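Side-chain contacts in transcriptional regulator (Pseudomonas aeruginosa, PDB 3E7Q), which probably acts as a TetR-family transcriptional repressor that binds cis-regulatory DNA through a helix-turn-helix motif: residues A60-A65 and L114-A119; M74-G79 and A102-P107; R146-E151 and G199-A204. All blocks are in the same frame, centred on the assembly; numbering follows the deposited sequence.

Contact 1 of 3, residues A60-A65 and L114-A119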
loop_
_atom_site.group_PDB
_atom_site.type_symbol
_atom_site.label_atom_id
_atom_site.label_comp_id
_atom_site.label_asym_id
_atom_site.label_seq_id
_atom_site.Cartn_x
_atom_site.Cartn_y
_atom_site.Cartn_z
ATOM N N ALA B 60 1.705 20.713 -9.530
ATOM C CA ALA B 60 2.463 20.473 -10.732
ATOM C C ALA B 60 3.885 19.939 -10.477
ATOM O O ALA B 60 4.393 19.140 -11.243
ATOM C CB ALA B 60 2.542 21.728 -11.501
ATOM N N LEU B 61 4.529 20.389 -9.406
ATOM C CA LEU B 61 5.848 19.875 -9.029
ATOM C C LEU B 61 5.737 18.445 -8.544
ATOM O O LEU B 61 6.582 17.627 -8.840
ATOM C CB LEU B 61 6.520 20.763 -7.952
ATOM C CG LEU B 61 7.069 22.080 -8.481
ATOM C CD1 LEU B 61 7.301 23.126 -7.341
ATOM C CD2 LEU B 61 8.352 21.836 -9.298
ATOM N N VAL B 62 4.686 18.139 -7.814
ATOM C CA VAL B 62 4.506 16.778 -7.257
ATOM C C VAL B 62 4.150 15.780 -8.388
ATOM O O VAL B 62 4.781 14.714 -8.471
ATOM C CB VAL B 62 3.484 16.762 -6.105
ATOM C CG1 VAL B 62 3.091 15.364 -5.738
ATOM C CG2 VAL B 62 4.022 17.529 -4.847
ATOM N N ALA B 63 3.216 16.161 -9.275
ATOM C CA ALA B 63 2.937 15.399 -10.496
ATOM C C ALA B 63 4.196 15.160 -11.330
ATOM O O ALA B 63 4.428 14.041 -11.799
ATOM C CB ALA B 63 1.860 16.086 -11.352
ATOM N N GLU B 64 5.038 16.168 -11.496
ATOM C CA GLU B 64 6.310 15.933 -12.204
ATOM C C GLU B 64 7.228 14.914 -11.510
ATOM O O GLU B 64 7.827 14.043 -12.173
ATOM C CB GLU B 64 7.112 17.207 -12.401
ATOM C CG GLU B 64 6.949 17.949 -13.737
ATOM C CD GLU B 64 7.227 17.099 -14.998
ATOM O OE1 GLU B 64 8.390 17.076 -15.517
ATOM O OE2 GLU B 64 6.243 16.510 -15.501
ATOM N N ALA B 65 7.380 15.036 -10.194
ATOM C CA ALA B 65 8.113 14.020 -9.409
ATOM C C ALA B 65 7.495 12.599 -9.515
ATOM O O ALA B 65 8.238 11.607 -9.613
ATOM C CB ALA B 65 8.237 14.424 -7.967
ATOM N N LEU B 114 3.947 7.019 -0.561
ATOM C CA LEU B 114 2.896 7.240 0.388
ATOM C C LEU B 114 2.279 8.662 0.250
ATOM O O LEU B 114 1.078 8.852 0.301
ATOM C CB LEU B 114 3.400 6.953 1.785
ATOM C CG LEU B 114 3.681 5.503 2.201
ATOM C CD1 LEU B 114 4.244 5.581 3.607
ATOM C CD2 LEU B 114 2.464 4.665 2.203
ATOM N N ALA B 115 3.139 9.629 -0.016
ATOM C CA ALA B 115 2.746 11.003 -0.225
ATOM C C ALA B 115 1.985 11.160 -1.562
ATOM O O ALA B 115 0.982 11.885 -1.605
ATOM C CB ALA B 115 3.995 11.945 -0.152
ATOM N N PHE B 116 2.443 10.493 -2.631
ATOM C CA PHE B 116 1.718 10.512 -3.936
ATOM C C PHE B 116 0.303 9.924 -3.855
ATOM O O PHE B 116 -0.679 10.457 -4.380
ATOM C CB PHE B 116 2.483 9.704 -4.991
ATOM C CG PHE B 116 3.884 10.223 -5.334
ATOM C CD1 PHE B 116 4.160 11.566 -5.445
ATOM C CD2 PHE B 116 4.887 9.316 -5.633
ATOM C CE1 PHE B 116 5.415 12.018 -5.799
ATOM C CE2 PHE B 116 6.142 9.743 -5.977
ATOM C CZ PHE B 116 6.405 11.136 -6.055
ATOM N N TRP B 117 0.213 8.778 -3.217
ATOM C CA TRP B 117 -1.033 8.104 -3.032
ATOM C C TRP B 117 -2.033 8.885 -2.204
ATOM O O TRP B 117 -3.223 8.725 -2.376
ATOM C CB TRP B 117 -0.739 6.793 -2.367
ATOM C CG TRP B 117 -0.078 5.833 -3.229
ATOM C CD1 TRP B 117 -0.080 5.821 -4.590
ATOM C CD2 TRP B 117 0.663 4.685 -2.820
ATOM N NE1 TRP B 117 0.591 4.739 -5.035
ATOM C CE2 TRP B 117 1.024 3.998 -3.983
ATOM C CE3 TRP B 117 1.010 4.146 -1.581
ATOM C CZ2 TRP B 117 1.785 2.823 -3.957
ATOM C CZ3 TRP B 117 1.745 3.010 -1.539
ATOM C CH2 TRP B 117 2.118 2.335 -2.724
ATOM N N GLY B 118 -1.564 9.717 -1.271
ATOM C CA GLY B 118 -2.471 10.565 -0.506
ATOM C C GLY B 118 -2.978 11.729 -1.338
ATOM O O GLY B 118 -4.093 12.181 -1.143
ATOM N N ALA B 119 -2.151 12.225 -2.245
ATOM C CA ALA B 119 -2.535 13.277 -3.159
ATOM C C ALA B 119 -3.488 12.776 -4.278
ATOM O O ALA B 119 -4.088 13.598 -4.945
ATOM C CB ALA B 119 -1.310 13.896 -3.746
#
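The Phe116 side chain reaches from helix 110-120 to Val62 and Ala65 on helix 58-82, and its ring supplies every close contact that Leu114-Ala119 makes with Ala60-Ala65. Its first torsion sets CG anti to the carbonyl carbon (chi1 -62°). From there the ring runs across to the other helix, although the bond to CB does not aim at it. Val62 meets the ring at its edge, in the ring plane: branch CG1 lies 4.0 Å from Phe116 CD1 and almost as near to CE1. This branch is the one anti to the backbone N (chi1 168°). The two side chains run at a slant to each other instead of lying alongside. One atom further round the ring, Phe116 CE1 stands 3.8 Å from the backbone oxygen Val62 O. The far corner of the ring then settles on the next turn, with Phe116 CZ 3.9 Å from Ala65 C and 4.2 Å from Ala65 CB. The small alanine lets the phenyl tip come close to the helix backbone. Elsewhere the ring stacks with Tyr66 and packs on Leu24 and Leu27 of helix 12-34, while Val62 also touches Ile126. No hydrogen bond crosses between the two segments, and all three touching residues are buried. The chemistry is therefore largely apolar, with the ring also against the helix backbone at Val62 O and Ala65 C, in a join that ties the start of the long helix 58-82 to the C-terminal region and, through the same aromatic ring, to a helix of the DNA-binding region.

Contact 2 of 3, residues M74-G79 and A102-P107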
loop_
_atom_site.group_PDB
_atom_site.type_symbol
_atom_site.label_atom_id
_atom_site.label_comp_id
_atom_site.label_asym_id
_atom_site.label_seq_id
_atom_site.Cartn_x
_atom_site.Cartn_y
_atom_site.Cartn_z
ATOM N N MET B 74 9.111 1.822 -14.464
ATOM C CA MET B 74 8.745 1.221 -15.744
ATOM C C MET B 74 9.870 0.960 -16.713
ATOM O O MET B 74 9.816 -0.027 -17.444
ATOM C CB MET B 74 7.722 2.080 -16.466
ATOM C CG MET B 74 6.361 1.974 -15.823
ATOM S SD MET B 74 5.603 0.321 -15.817
ATOM C CE MET B 74 5.640 -0.008 -17.586
ATOM N N ARG B 75 10.844 1.865 -16.775
ATOM C CA ARG B 75 12.022 1.637 -17.592
ATOM C C ARG B 75 12.758 0.412 -17.138
ATOM O O ARG B 75 13.210 -0.394 -17.948
ATOM C CB ARG B 75 12.999 2.792 -17.563
ATOM C CG ARG B 75 12.743 3.819 -18.633
ATOM C CD ARG B 75 13.988 4.745 -18.802
ATOM N NE ARG B 75 14.326 5.520 -17.596
ATOM C CZ ARG B 75 13.614 6.552 -17.104
ATOM N NH1 ARG B 75 12.454 6.935 -17.662
ATOM N NH2 ARG B 75 14.029 7.175 -15.997
ATOM N N LEU B 76 12.900 0.283 -15.836
ATOM C CA LEU B 76 13.673 -0.806 -15.307
ATOM C C LEU B 76 12.890 -2.105 -15.503
ATOM O O LEU B 76 13.474 -3.112 -15.834
ATOM C CB LEU B 76 14.005 -0.578 -13.836
ATOM C CG LEU B 76 15.010 0.519 -13.525
ATOM C CD1 LEU B 76 15.193 0.539 -12.009
ATOM C CD2 LEU B 76 16.363 0.342 -14.290
ATOM N N LEU B 77 11.570 -2.064 -15.275
ATOM C CA LEU B 77 10.737 -3.266 -15.412
ATOM C C LEU B 77 10.604 -3.734 -16.886
ATOM O O LEU B 77 10.626 -4.932 -17.142
ATOM C CB LEU B 77 9.379 -3.069 -14.757
ATOM C CG LEU B 77 9.467 -2.981 -13.214
ATOM C CD1 LEU B 77 8.113 -2.678 -12.573
ATOM C CD2 LEU B 77 10.124 -4.231 -12.599
ATOM N N ARG B 78 10.486 -2.792 -17.827
ATOM C CA ARG B 78 10.496 -3.116 -19.251
ATOM C C ARG B 78 11.806 -3.702 -19.646
ATOM O O ARG B 78 11.831 -4.628 -20.447
ATOM C CB ARG B 78 10.247 -1.911 -20.155
ATOM C CG ARG B 78 8.773 -1.545 -20.237
ATOM C CD ARG B 78 8.471 -0.275 -21.106
ATOM N NE ARG B 78 7.021 -0.042 -21.068
ATOM C CZ ARG B 78 6.411 1.047 -20.596
ATOM N NH1 ARG B 78 7.111 2.110 -20.171
ATOM N NH2 ARG B 78 5.077 1.074 -20.572
ATOM N N GLY B 79 12.886 -3.129 -19.112
ATOM C CA GLY B 79 14.242 -3.586 -19.410
ATOM C C GLY B 79 14.408 -5.052 -19.049
ATOM O O GLY B 79 14.978 -5.826 -19.824
ATOM N N ALA B 102 17.539 -4.336 -5.164
ATOM C CA ALA B 102 17.799 -3.146 -4.344
ATOM C C ALA B 102 17.315 -1.836 -4.988
ATOM O O ALA B 102 16.886 -0.926 -4.314
ATOM C CB ALA B 102 19.288 -3.072 -4.061
ATOM N N GLU B 103 17.357 -1.761 -6.309
ATOM C CA GLU B 103 16.896 -0.589 -7.058
ATOM C C GLU B 103 15.385 -0.325 -6.820
ATOM O O GLU B 103 14.995 0.724 -6.280
ATOM C CB GLU B 103 17.225 -0.776 -8.542
ATOM C CG GLU B 103 18.755 -0.779 -8.881
ATOM C CD GLU B 103 19.518 -2.078 -8.469
ATOM O OE1 GLU B 103 18.904 -3.166 -8.497
ATOM O OE2 GLU B 103 20.739 -2.007 -8.105
ATOM N N LEU B 104 14.542 -1.298 -7.129
ATOM C CA LEU B 104 13.095 -1.138 -6.925
ATOM C C LEU B 104 12.645 -1.460 -5.484
ATOM O O LEU B 104 11.538 -1.067 -5.064
ATOM C CB LEU B 104 12.309 -1.962 -7.954
ATOM C CG LEU B 104 12.591 -1.459 -9.372
ATOM C CD1 LEU B 104 11.927 -2.324 -10.416
ATOM C CD2 LEU B 104 12.214 0.038 -9.569
ATOM N N LEU B 105 13.492 -2.152 -4.707
ATOM C CA LEU B 105 13.102 -2.468 -3.324
ATOM C C LEU B 105 13.661 -1.449 -2.326
ATOM O O LEU B 105 13.493 -1.610 -1.128
ATOM C CB LEU B 105 13.434 -3.928 -2.975
ATOM C CG LEU B 105 12.548 -4.583 -1.897
ATOM C CD1 LEU B 105 11.041 -4.673 -2.279
ATOM C CD2 LEU B 105 13.083 -5.952 -1.476
ATOM N N ASP B 106 14.282 -0.374 -2.826
ATOM C CA ASP B 106 14.832 0.701 -1.986
ATOM C C ASP B 106 13.783 1.297 -1.049
ATOM O O ASP B 106 12.861 2.021 -1.491
ATOM C CB ASP B 106 15.437 1.827 -2.857
ATOM C CG ASP B 106 15.990 3.021 -2.027
ATOM O OD1 ASP B 106 16.397 2.837 -0.840
ATOM O OD2 ASP B 106 16.023 4.152 -2.585
ATOM N N PRO B 107 13.945 1.052 0.263
ATOM C CA PRO B 107 12.925 1.527 1.188
ATOM C C PRO B 107 12.925 3.050 1.322
ATOM O O PRO B 107 12.003 3.609 1.899
ATOM C CB PRO B 107 13.345 0.878 2.517
ATOM C CG PRO B 107 14.865 0.796 2.418
ATOM C CD PRO B 107 15.067 0.393 0.972
#
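Leu104 pushes its forked end between Leu76 and Leu77, giving one methyl to each. Leu104 CD1 meets Leu77 CD2 at 3.4 Å, tighter than usual for two methyl carbons, with Leu77 CG at 3.8 Å from the same Leu104 CD1. Branch CD2 turns to Leu76, whose CD1 lies 3.9 Å away. The two pairings differ in direction: Leu76 and Leu104 slide past one another pointing in opposite senses, whereas Leu77 runs at an angle across Leu104. All three leucines share one rotamer, with CG anti to the carbonyl carbon and CD1 carrying the chain straight on (chi1 of Leu104 -63°). Leu104 uses both branches, Leu76 its straight CD1, and Leu77 the CD2 set to one side. The bond to CB of Leu77 does not aim at the other segment, yet the end of its chain does come in. At the margin, Leu76 CD1 also grazes Glu103 CB at 4.2 Å, while the carboxylate of Glu103 leads away from the contact. The buried side of the cluster is continued by Phe95, Ala98 and Ser99 of helix 88-99 and by Tyr137 of helix 124-152, all touching Leu77. Leu104 rests in addition on Arg72 and Val73, and its carbonyl accepts a hydrogen bond from Trp174 NE1, so the short helix 102-105 is set between the second half of helix 58-82 and helix 159-179.

Contact 3 of 3, residues R146-E151 and G199-A204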
loop_
_atom_site.group_PDB
_atom_site.type_symbol
_atom_site.label_atom_id
_atom_site.label_comp_id
_atom_site.label_asym_id
_atom_site.label_seq_id
_atom_site.Cartn_x
_atom_site.Cartn_y
_atom_site.Cartn_z
ATOM N N ARG B 146 -0.651 -13.095 -21.295
ATOM C CA ARG B 146 -1.194 -13.582 -22.552
ATOM C C ARG B 146 -0.296 -14.509 -23.285
ATOM O O ARG B 146 -0.775 -15.473 -23.843
ATOM C CB ARG B 146 -1.490 -12.454 -23.490
ATOM C CG ARG B 146 -2.703 -11.740 -23.023
ATOM C CD ARG B 146 -3.250 -10.849 -24.067
ATOM N NE ARG B 146 -4.499 -10.379 -23.547
ATOM C CZ ARG B 146 -4.978 -9.177 -23.759
ATOM N NH1 ARG B 146 -4.285 -8.319 -24.500
ATOM N NH2 ARG B 146 -6.133 -8.837 -23.184
ATOM N N GLN B 147 0.986 -14.193 -23.324
ATOM C CA GLN B 147 2.002 -15.141 -23.826
ATOM C C GLN B 147 1.930 -16.453 -23.053
ATOM O O GLN B 147 1.822 -17.507 -23.640
ATOM C CB GLN B 147 3.390 -14.503 -23.678
ATOM C CG GLN B 147 4.387 -15.038 -24.605
ATOM C CD GLN B 147 5.817 -14.617 -24.297
ATOM O OE1 GLN B 147 6.077 -13.773 -23.456
ATOM N NE2 GLN B 147 6.733 -15.205 -25.001
ATOM N N LEU B 148 1.921 -16.359 -21.731
ATOM C CA LEU B 148 1.730 -17.512 -20.861
ATOM C C LEU B 148 0.517 -18.359 -21.188
ATOM O O LEU B 148 0.628 -19.595 -21.267
ATOM C CB LEU B 148 1.675 -17.137 -19.384
ATOM C CG LEU B 148 1.874 -18.233 -18.322
ATOM C CD1 LEU B 148 3.264 -18.884 -18.421
ATOM C CD2 LEU B 148 1.702 -17.615 -16.933
ATOM N N ALA B 149 -0.609 -17.691 -21.359
ATOM C CA ALA B 149 -1.863 -18.319 -21.719
ATOM C C ALA B 149 -1.812 -19.041 -23.082
ATOM O O ALA B 149 -2.331 -20.164 -23.220
ATOM C CB ALA B 149 -2.988 -17.260 -21.704
ATOM N N GLU B 150 -1.201 -18.388 -24.072
ATOM C CA GLU B 150 -0.970 -18.979 -25.394
ATOM C C GLU B 150 -0.046 -20.240 -25.322
ATOM O O GLU B 150 -0.375 -21.285 -25.845
ATOM C CB GLU B 150 -0.403 -17.934 -26.377
ATOM C CG GLU B 150 0.127 -18.577 -27.740
ATOM C CD GLU B 150 -0.987 -19.050 -28.729
ATOM O OE1 GLU B 150 -2.165 -18.630 -28.560
ATOM O OE2 GLU B 150 -0.670 -19.833 -29.682
ATOM N N GLU B 151 1.076 -20.135 -24.610
ATOM C CA GLU B 151 1.939 -21.308 -24.308
ATOM C C GLU B 151 1.137 -22.475 -23.687
ATOM O O GLU B 151 1.393 -23.664 -23.957
ATOM C CB GLU B 151 3.079 -20.880 -23.379
ATOM C CG GLU B 151 4.125 -19.952 -24.012
ATOM C CD GLU B 151 5.229 -19.538 -23.026
ATOM O OE1 GLU B 151 5.356 -20.117 -21.911
ATOM O OE2 GLU B 151 6.008 -18.658 -23.383
ATOM N N GLY B 199 0.493 -21.520 -9.385
ATOM C CA GLY B 199 -0.936 -21.645 -9.112
ATOM C C GLY B 199 -1.834 -21.506 -10.327
ATOM O O GLY B 199 -2.652 -22.362 -10.581
ATOM N N LEU B 200 -1.690 -20.411 -11.051
ATOM C CA LEU B 200 -2.297 -20.284 -12.380
ATOM C C LEU B 200 -2.083 -21.463 -13.276
ATOM O O LEU B 200 -3.000 -22.047 -13.745
ATOM C CB LEU B 200 -1.708 -19.109 -13.127
ATOM C CG LEU B 200 -2.275 -17.721 -13.038
ATOM C CD1 LEU B 200 -1.613 -16.926 -14.192
ATOM C CD2 LEU B 200 -3.751 -17.642 -13.158
ATOM N N GLU B 201 -0.829 -21.816 -13.499
ATOM C CA GLU B 201 -0.510 -22.910 -14.396
ATOM C C GLU B 201 -1.081 -24.264 -13.960
ATOM O O GLU B 201 -1.391 -25.103 -14.825
ATOM C CB GLU B 201 1.000 -23.017 -14.591
ATOM C CG GLU B 201 1.611 -21.855 -15.308
ATOM C CD GLU B 201 2.655 -22.313 -16.283
ATOM O OE1 GLU B 201 3.865 -22.384 -15.929
ATOM O OE2 GLU B 201 2.241 -22.675 -17.416
ATOM N N ALA B 202 -1.234 -24.452 -12.641
ATOM C CA ALA B 202 -1.739 -25.701 -12.078
ATOM C C ALA B 202 -3.240 -25.827 -12.283
ATOM O O ALA B 202 -3.757 -26.920 -12.256
ATOM C CB ALA B 202 -1.367 -25.860 -10.607
ATOM N N GLY B 203 -3.924 -24.718 -12.532
ATOM C CA GLY B 203 -5.334 -24.742 -12.945
ATOM C C GLY B 203 -6.147 -23.531 -12.500
ATOM O O GLY B 203 -7.265 -23.348 -12.945
ATOM N N ALA B 204 -5.553 -22.673 -11.668
ATOM C CA ALA B 204 -6.191 -21.475 -11.211
ATOM C C ALA B 204 -6.566 -20.462 -12.303
ATOM O O ALA B 204 -7.385 -19.567 -12.048
ATOM C CB ALA B 204 -5.316 -20.801 -10.121
HETATM O O HOH W 1 1.762 -21.713 -19.763
#
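The carboxylate of Glu201 offers one face to a methyl of Leu148: CD1 sits above the plane, 4.1 Å from both Glu201 CD and OE2. A water approaches OE2 from that same side, tilted out of the plane, and donates to it at 2.6 Å. The other oxygen, OE1, forms a salt bridge with Arg89 of helix 88-99. The glutamate chain is bent at its second torsion (chi2 -139°), which helps bring its end towards helix 124-152, slantwise to Leu148. The water also donates to Leu148 O, at 2.8 Å, and this two-bond bridge joins the last turns of helix 124-152 to the end of helix 186-204, in the C-terminal region of a TetR-type regulator. Beside this polar link, Leu148 CD2 and Leu200 CD1 touch loosely at 4.4 Å. With CG anti to the backbone N (chi1 -163°), Leu148 carries its methyls towards helix 186-204, and it also packs on Ala88, Arg89, Leu92 and Trp154. With Arg89 at one oxygen and water at the other, Glu201 probably stays ionised; Glu151 OE1, 6.0 Å from Glu201 OE2, would oppose that only mildly. The chemistry is thus mixed, apolar contact alongside a hydrated carboxylate.

In the fold
The three contacts are spread along an all-helical subunit. Helix 58-82 carries contact 1 near its start and contact 2 further along, with centres 19 Å apart and nearest atoms about 8 Å apart; in sequence, contact 2 falls wholly between the two segments of contact 1. Contact 3 belongs to the far end, its centre 36 Å from that of contact 1, on the opposite side of the chain's centre, and 25 Å from that of contact 2. Contact 1 is closest in sequence to the predicted helix-turn-helix (36-55), whose residues Val37 and Ile40 touch Leu61. The segments of contacts 1 and 3 also meet the second subunit; those of contact 2 do not.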